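Local structure of HepC.19480.a.B1 (Helicobacter pylori, 6MTZ) at residues S47-E52 against E337-R342. The protein is of unknown function but is probably a phosphoesterase of the DHH/DHHA1 family. Numbering follows the deposited sequence.
Sequences SARIYE and ESFNYR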
loop_
_atom_site.group_PDB
_atom_site.type_symbol
_atom_site.label_atom_id
_atom_site.label_comp_id
_atom_site.label_asym_id
_atom_site.label_seq_id
_atom_site.Cartn_x
_atom_site.Cartn_y
_atom_site.Cartn_z
ATOM N N SER A 47 8.369 -11.113 -1.577
ATOM C CA SER A 47 9.229 -11.830 -0.641
ATOM C C SER A 47 9.362 -11.074 0.668
ATOM O O SER A 47 9.361 -11.683 1.745
ATOM C CB SER A 47 10.606 -12.073 -1.264
ATOM O OG SER A 47 10.503 -13.021 -2.308
ATOM N N ALA A 48 9.462 -9.741 0.601
ATOM C CA ALA A 48 9.554 -8.961 1.830
ATOM C C ALA A 48 8.316 -9.155 2.691
ATOM O O ALA A 48 8.420 -9.340 3.908
ATOM C CB ALA A 48 9.756 -7.481 1.512
ATOM N N ARG A 49 7.133 -9.136 2.075
ATOM C CA ARG A 49 5.917 -9.301 2.861
ATOM C C ARG A 49 5.825 -10.709 3.434
ATOM O O ARG A 49 5.317 -10.887 4.546
ATOM C CB ARG A 49 4.682 -8.967 2.023
ATOM C CG ARG A 49 4.670 -7.571 1.342
ATOM C CD ARG A 49 4.838 -6.396 2.317
ATOM N NE ARG A 49 4.970 -5.123 1.604
ATOM C CZ ARG A 49 5.671 -4.076 2.040
ATOM N NH1 ARG A 49 6.304 -4.132 3.197
ATOM N NH2 ARG A 49 5.742 -2.963 1.315
ATOM N N ILE A 50 6.337 -11.714 2.718
ATOM C CA ILE A 50 6.282 -13.068 3.253
ATOM C C ILE A 50 7.189 -13.179 4.469
ATOM O O ILE A 50 6.831 -13.802 5.476
ATOM C CB ILE A 50 6.629 -14.096 2.157
ATOM C CG1 ILE A 50 5.457 -14.226 1.182
ATOM C CG2 ILE A 50 6.929 -15.451 2.761
ATOM C CD1 ILE A 50 5.810 -14.879 -0.120
ATOM N N TYR A 51 8.349 -12.525 4.420
ATOM C CA TYR A 51 9.223 -12.483 5.585
ATOM C C TYR A 51 8.546 -11.768 6.746
ATOM O O TYR A 51 8.577 -12.245 7.886
ATOM C CB TYR A 51 10.546 -11.806 5.221
ATOM C CG TYR A 51 11.484 -11.627 6.387
ATOM C CD1 TYR A 51 12.375 -12.631 6.747
ATOM C CD2 TYR A 51 11.485 -10.447 7.131
ATOM C CE1 TYR A 51 13.243 -12.468 7.820
ATOM C CE2 TYR A 51 12.345 -10.276 8.203
ATOM C CZ TYR A 51 13.222 -11.289 8.543
ATOM O OH TYR A 51 14.082 -11.122 9.605
ATOM N N GLU A 52 7.949 -10.604 6.477
ATOM C CA GLU A 52 7.222 -9.864 7.506
ATOM C C GLU A 52 6.156 -10.722 8.169
ATOM O O GLU A 52 5.984 -10.683 9.392
ATOM C CB GLU A 52 6.541 -8.643 6.894
ATOM C CG GLU A 52 7.340 -7.386 6.825
ATOM C CD GLU A 52 6.525 -6.289 6.158
ATOM O OE1 GLU A 52 6.946 -5.801 5.089
ATOM O OE2 GLU A 52 5.450 -5.936 6.681
ATOM N N GLU A 337 18.103 -0.337 -3.057
ATOM C CA GLU A 337 16.658 -0.290 -2.860
ATOM C C GLU A 337 16.249 -1.252 -1.753
ATOM O O GLU A 337 16.931 -2.236 -1.481
ATOM C CB GLU A 337 15.935 -0.654 -4.160
ATOM N N SER A 338 15.127 -0.960 -1.101
ATOM C CA SER A 338 14.666 -1.831 -0.030
ATOM C C SER A 338 13.210 -1.517 0.283
ATOM O O SER A 338 12.703 -0.441 -0.044
ATOM C CB SER A 338 15.537 -1.674 1.219
ATOM O OG SER A 338 15.036 -2.439 2.293
ATOM N N PHE A 339 12.534 -2.479 0.916
ATOM C CA PHE A 339 11.222 -2.217 1.496
ATOM C C PHE A 339 11.295 -2.123 3.013
ATOM O O PHE A 339 10.263 -2.140 3.681
ATOM C CB PHE A 339 10.201 -3.269 1.028
ATOM C CG PHE A 339 9.813 -3.104 -0.416
ATOM C CD1 PHE A 339 8.880 -2.141 -0.790
ATOM C CD2 PHE A 339 10.433 -3.858 -1.411
ATOM C CE1 PHE A 339 8.543 -1.943 -2.135
ATOM C CE2 PHE A 339 10.102 -3.675 -2.762
ATOM C CZ PHE A 339 9.160 -2.718 -3.123
ATOM N N ASN A 340 12.494 -1.999 3.562
ATOM C CA ASN A 340 12.722 -1.805 4.986
ATOM C C ASN A 340 13.210 -0.375 5.181
ATOM O O ASN A 340 14.306 -0.029 4.728
ATOM C CB ASN A 340 13.753 -2.810 5.496
ATOM C CG ASN A 340 13.768 -2.911 6.996
ATOM O OD1 ASN A 340 14.220 -2.003 7.691
ATOM N ND2 ASN A 340 13.274 -4.024 7.510
ATOM N N TYR A 341 12.415 0.453 5.865
ATOM C CA TYR A 341 12.776 1.866 5.983
ATOM C C TYR A 341 14.108 2.054 6.712
ATOM O O TYR A 341 14.884 2.959 6.378
ATOM C CB TYR A 341 11.664 2.658 6.684
ATOM C CG TYR A 341 12.083 4.096 6.944
ATOM C CD1 TYR A 341 11.987 5.052 5.942
ATOM C CD2 TYR A 341 12.600 4.488 8.183
ATOM C CE1 TYR A 341 12.389 6.367 6.154
ATOM C CE2 TYR A 341 13.004 5.805 8.405
ATOM C CZ TYR A 341 12.890 6.737 7.387
ATOM O OH TYR A 341 13.281 8.042 7.581
ATOM N N ARG A 342 14.396 1.219 7.713
ATOM C CA ARG A 342 15.660 1.370 8.431
ATOM C C ARG A 342 16.855 1.187 7.492
ATOM O O ARG A 342 17.857 1.907 7.599
ATOM C CB ARG A 342 15.731 0.386 9.603
HETATM O O HOH W 1 7.770 -1.443 3.008
#
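R49 and F339 meet where two lobes of the chain face each other, a worked example of how a long, flexible cation can reach a partner that its own backbone does not face. From CB the R49 chain leaves the helix to one side of F339 rather than straight at it; CG lies beside the backbone N, and a bend at chi2 (-57°) swings CD and the guanidinium round toward the loop 337-340. The side chain passes L14 and A40, and NE gives its hydrogen to the carbonyl oxygen of N39. NH1 donates to E52 OE1 at 2.6 Å, a salt bridge one turn on through the carboxylate's syn lone pair, within 5° of the guanidinium plane. E45 pairs with NH2, so carboxylates of the same helix hold both terminal nitrogens and should limit rotation. Toward the other lobe, NH2 comes 3.9 Å from F339 CD1, with the guanidinium and ring planes 67° apart. A water bridges the same pair, accepting from R49 NH2 at 3.0 Å and donating to F339 O at 2.7 Å. Beside this polar link, A48 CB approaches F339 CB at 4.3 Å. The contact joins helix 43-59, which follows edge strand 35-39 of the parallel sheet, to the loop between strand 327-331 of the mixed sheet and C-terminal helix 341-353, a small surface bridge between what are probably the DHH and DHHA1 domains.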